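Local atomic coordinates of 2-(3-amino-3-carboxypropyl)histidine synthase (Pyrococcus horikoshii, PDB entry 3LZD), a protein that transfers the 3-amino-3-carboxypropyl group of S-adenosyl-L-methionine to a histidine of elongation factor 2, using a [4Fe-4S] cluster in the first step of diphthamide biosynthesis. Residues R254-M262 and P337-L347. Numbering follows the deposited sequence.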
loop_
_atom_site.group_PDB
_atom_site.type_symbol
_atom_site.label_atom_id
_atom_site.label_comp_id
_atom_site.label_asym_id
_atom_site.label_seq_id
_atom_site.Cartn_x
_atom_site.Cartn_y
_atom_site.Cartn_z
ATOM N N ARG A 254 -0.140 -22.499 -17.339
ATOM C CA ARG A 254 -0.284 -22.705 -15.903
ATOM C C ARG A 254 0.415 -24.006 -15.502
ATOM O O ARG A 254 1.108 -24.054 -14.483
ATOM C CB ARG A 254 -1.766 -22.743 -15.483
ATOM C CG ARG A 254 -2.533 -21.432 -15.703
ATOM C CD ARG A 254 -1.703 -20.204 -15.315
ATOM N NE ARG A 254 -1.385 -20.141 -13.892
ATOM C CZ ARG A 254 -0.442 -19.360 -13.370
ATOM N NH1 ARG A 254 0.285 -18.569 -14.153
ATOM N NH2 ARG A 254 -0.220 -19.366 -12.062
ATOM N N TRP A 255 0.239 -25.065 -16.291
ATOM C CA TRP A 255 0.911 -26.324 -15.974
ATOM C C TRP A 255 2.405 -26.046 -15.869
ATOM O O TRP A 255 3.062 -26.476 -14.920
ATOM C CB TRP A 255 0.655 -27.386 -17.049
ATOM C CG TRP A 255 -0.710 -27.977 -16.964
ATOM C CD1 TRP A 255 -1.764 -27.734 -17.794
ATOM C CD2 TRP A 255 -1.198 -28.859 -15.943
ATOM N NE1 TRP A 255 -2.883 -28.404 -17.353
ATOM C CE2 TRP A 255 -2.563 -29.102 -16.217
ATOM C CE3 TRP A 255 -0.614 -29.464 -14.822
ATOM C CZ2 TRP A 255 -3.357 -29.926 -15.409
ATOM C CZ3 TRP A 255 -1.403 -30.284 -14.018
ATOM C CH2 TRP A 255 -2.761 -30.506 -14.317
ATOM N N ALA A 256 2.931 -25.304 -16.841
ATOM C CA ALA A 256 4.344 -24.950 -16.847
ATOM C C ALA A 256 4.688 -24.337 -15.496
ATOM O O ALA A 256 5.555 -24.834 -14.778
ATOM C CB ALA A 256 4.639 -23.947 -17.975
ATOM N N GLN A 257 3.990 -23.259 -15.150
ATOM C CA GLN A 257 4.225 -22.583 -13.883
ATOM C C GLN A 257 4.188 -23.568 -12.720
ATOM O O GLN A 257 5.050 -23.529 -11.843
ATOM C CB GLN A 257 3.184 -21.482 -13.676
ATOM C CG GLN A 257 3.679 -20.085 -14.038
ATOM C CD GLN A 257 4.423 -19.422 -12.887
ATOM O OE1 GLN A 257 3.893 -19.303 -11.774
ATOM N NE2 GLN A 257 5.629 -18.953 -13.154
ATOM N N ILE A 258 3.200 -24.456 -12.713
ATOM C CA ILE A 258 3.091 -25.442 -11.641
ATOM C C ILE A 258 4.344 -26.316 -11.628
ATOM O O ILE A 258 4.866 -26.656 -10.566
ATOM C CB ILE A 258 1.850 -26.350 -11.823
ATOM C CG1 ILE A 258 0.578 -25.575 -11.461
ATOM C CG2 ILE A 258 1.975 -27.592 -10.945
ATOM C CD1 ILE A 258 -0.709 -26.277 -11.867
ATOM N N ALA A 259 4.813 -26.675 -12.820
ATOM C CA ALA A 259 6.000 -27.504 -12.960
ATOM C C ALA A 259 7.178 -26.837 -12.260
ATOM O O ALA A 259 7.829 -27.439 -11.409
ATOM C CB ALA A 259 6.316 -27.713 -14.438
ATOM N N LYS A 260 7.437 -25.583 -12.617
ATOM C CA LYS A 260 8.539 -24.830 -12.035
ATOM C C LYS A 260 8.505 -24.786 -10.512
ATOM O O LYS A 260 9.507 -24.459 -9.881
ATOM C CB LYS A 260 8.544 -23.398 -12.567
ATOM C CG LYS A 260 8.605 -23.275 -14.084
ATOM C CD LYS A 260 8.520 -21.813 -14.503
ATOM C CE LYS A 260 8.528 -21.664 -16.014
ATOM N NZ LYS A 260 8.364 -20.241 -16.424
ATOM N N ALA A 261 7.358 -25.101 -9.918
ATOM C CA ALA A 261 7.246 -25.067 -8.468
ATOM C C ALA A 261 7.357 -26.459 -7.860
ATOM O O ALA A 261 7.416 -26.607 -6.639
ATOM C CB ALA A 261 5.934 -24.425 -8.066
ATOM N N MET A 262 7.391 -27.475 -8.716
ATOM C CA MET A 262 7.495 -28.855 -8.264
ATOM C C MET A 262 8.655 -29.116 -7.312
ATOM O O MET A 262 8.484 -29.765 -6.277
ATOM C CB MET A 262 7.613 -29.797 -9.464
ATOM C CG MET A 262 6.282 -30.187 -10.061
ATOM S SD MET A 262 5.230 -30.987 -8.826
ATOM C CE MET A 262 5.837 -32.675 -8.897
ATOM N N PRO A 337 8.041 -18.698 -9.356
ATOM C CA PRO A 337 6.704 -19.200 -9.687
ATOM C C PRO A 337 5.661 -18.757 -8.662
ATOM O O PRO A 337 5.892 -18.816 -7.444
ATOM C CB PRO A 337 6.898 -20.714 -9.703
ATOM C CG PRO A 337 8.000 -20.927 -8.724
ATOM C CD PRO A 337 8.958 -19.805 -9.037
ATOM N N VAL A 338 4.520 -18.288 -9.158
ATOM C CA VAL A 338 3.431 -17.845 -8.291
ATOM C C VAL A 338 2.149 -18.557 -8.738
ATOM O O VAL A 338 1.794 -18.526 -9.913
ATOM C CB VAL A 338 3.278 -16.296 -8.341
ATOM C CG1 VAL A 338 3.015 -15.829 -9.767
ATOM C CG2 VAL A 338 2.169 -15.853 -7.395
ATOM N N LEU A 339 1.471 -19.209 -7.794
ATOM C CA LEU A 339 0.263 -19.991 -8.087
ATOM C C LEU A 339 -1.000 -19.592 -7.321
ATOM O O LEU A 339 -0.945 -18.833 -6.342
ATOM C CB LEU A 339 0.526 -21.463 -7.758
ATOM C CG LEU A 339 1.817 -22.185 -8.175
ATOM C CD1 LEU A 339 1.862 -23.527 -7.456
ATOM C CD2 LEU A 339 1.863 -22.389 -9.667
ATOM N N THR A 340 -2.134 -20.135 -7.766
ATOM C CA THR A 340 -3.414 -19.918 -7.092
ATOM C C THR A 340 -3.622 -21.133 -6.172
ATOM O O THR A 340 -2.952 -22.170 -6.327
ATOM C CB THR A 340 -4.606 -19.910 -8.058
ATOM O OG1 THR A 340 -4.800 -21.237 -8.573
ATOM C CG2 THR A 340 -4.379 -18.932 -9.200
ATOM N N PRO A 341 -4.563 -21.032 -5.218
ATOM C CA PRO A 341 -4.837 -22.137 -4.295
ATOM C C PRO A 341 -5.143 -23.449 -5.025
ATOM O O PRO A 341 -4.629 -24.512 -4.664
ATOM C CB PRO A 341 -6.050 -21.645 -3.511
ATOM C CG PRO A 341 -5.936 -20.148 -3.587
ATOM C CD PRO A 341 -5.501 -19.918 -4.997
ATOM N N LYS A 342 -5.988 -23.362 -6.045
ATOM C CA LYS A 342 -6.386 -24.527 -6.816
ATOM C C LYS A 342 -5.214 -25.194 -7.510
ATOM O O LYS A 342 -5.175 -26.417 -7.655
ATOM C CB LYS A 342 -7.446 -24.140 -7.851
ATOM C CG LYS A 342 -8.891 -24.217 -7.342
ATOM C CD LYS A 342 -9.128 -23.285 -6.168
ATOM C CE LYS A 342 -10.594 -23.280 -5.753
ATOM N NZ LYS A 342 -11.086 -24.633 -5.355
ATOM N N GLU A 343 -4.259 -24.389 -7.944
ATOM C CA GLU A 343 -3.089 -24.919 -8.615
ATOM C C GLU A 343 -2.188 -25.639 -7.620
ATOM O O GLU A 343 -1.518 -26.611 -7.971
ATOM C CB GLU A 343 -2.343 -23.789 -9.308
ATOM C CG GLU A 343 -3.239 -23.032 -10.277
ATOM C CD GLU A 343 -2.508 -21.948 -11.042
ATOM O OE1 GLU A 343 -1.693 -21.237 -10.424
ATOM O OE2 GLU A 343 -2.763 -21.801 -12.258
ATOM N N VAL A 344 -2.178 -25.175 -6.374
ATOM C CA VAL A 344 -1.366 -25.813 -5.345
ATOM C C VAL A 344 -1.829 -27.252 -5.178
ATOM O O VAL A 344 -1.019 -28.183 -5.116
ATOM C CB VAL A 344 -1.503 -25.092 -3.986
ATOM C CG1 VAL A 344 -1.238 -26.056 -2.845
ATOM C CG2 VAL A 344 -0.519 -23.955 -3.918
ATOM N N GLU A 345 -3.145 -27.415 -5.105
ATOM C CA GLU A 345 -3.763 -28.722 -4.942
ATOM C C GLU A 345 -3.377 -29.651 -6.098
ATOM O O GLU A 345 -3.221 -30.853 -5.905
ATOM C CB GLU A 345 -5.279 -28.550 -4.826
ATOM C CG GLU A 345 -5.650 -27.507 -3.765
ATOM C CD GLU A 345 -7.146 -27.237 -3.654
ATOM O OE1 GLU A 345 -7.805 -27.042 -4.701
ATOM O OE2 GLU A 345 -7.657 -27.201 -2.511
ATOM N N ILE A 346 -3.200 -29.099 -7.292
ATOM C CA ILE A 346 -2.790 -29.918 -8.425
ATOM C C ILE A 346 -1.336 -30.308 -8.215
ATOM O O ILE A 346 -0.971 -31.467 -8.389
ATOM C CB ILE A 346 -2.904 -29.161 -9.764
ATOM C CG1 ILE A 346 -4.369 -29.007 -10.157
ATOM C CG2 ILE A 346 -2.152 -29.899 -10.849
ATOM C CD1 ILE A 346 -4.565 -28.289 -11.483
ATOM N N LEU A 347 -0.511 -29.339 -7.822
ATOM C CA LEU A 347 0.909 -29.595 -7.592
ATOM C C LEU A 347 1.125 -30.676 -6.532
ATOM O O LEU A 347 1.965 -31.562 -6.699
ATOM C CB LEU A 347 1.629 -28.307 -7.178
ATOM C CG LEU A 347 3.129 -28.404 -6.856
ATOM C CD1 LEU A 347 3.796 -27.057 -7.056
ATOM C CD2 LEU A 347 3.325 -28.876 -5.427
#
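Helix 254-261, carrying Arg254 and Ile258, crosses helix 341-347, carrying Glu343 and Leu347, with the two axes 10.0 Å apart at closest approach and a signed angle of -61°. The polar end of the interface is a side-on, two-nitrogen salt bridge: Arg254 NE lies 2.7 Å from Glu343 OE2 and Arg254 NH2 lies 2.9 Å from Glu343 OE1. Both bonds are nearly straight and use syn lone pairs, and the guanidinium and carboxylate planes are only 9° apart. Bends at chi2 and chi3 fold the arginine chain so that its edge faces the acid. NH2 also donates, less straight, to the carbonyl oxygen of Val338, while Val338 N gives its hydrogen to Gln257 OE1 at 2.9 Å, so the strand's first residue is held through both backbone polar groups. Glu343 OE1 accepts a second bond, from Thr340 N, and Glu343 N donates to Thr340 OG1: a capping box that ties the salt bridge to the helix start. With Arg254 replaced by an alanine, the buried Glu343 carboxylate would probably lose its cationic mate and Val338 O this donor. Beyond the charges, Ile258 lies against Leu339, Glu343 CB and Leu347, with its CG2 3.8 Å from Leu347 CB; Leu347 CD1 reaches Ala261 CB at 3.5 Å, and Ile346 CG2 meets Trp255 CZ3 obliquely. Tyr354 OH bonds to Glu343 OE2, Leu328 of helix 325-328 touches both charged side chains, and strand 338-339 pairs with strand 317-320 at the border of the parallel four-stranded sheet, which helix 254-261 packs against through Ala261 on Ala317.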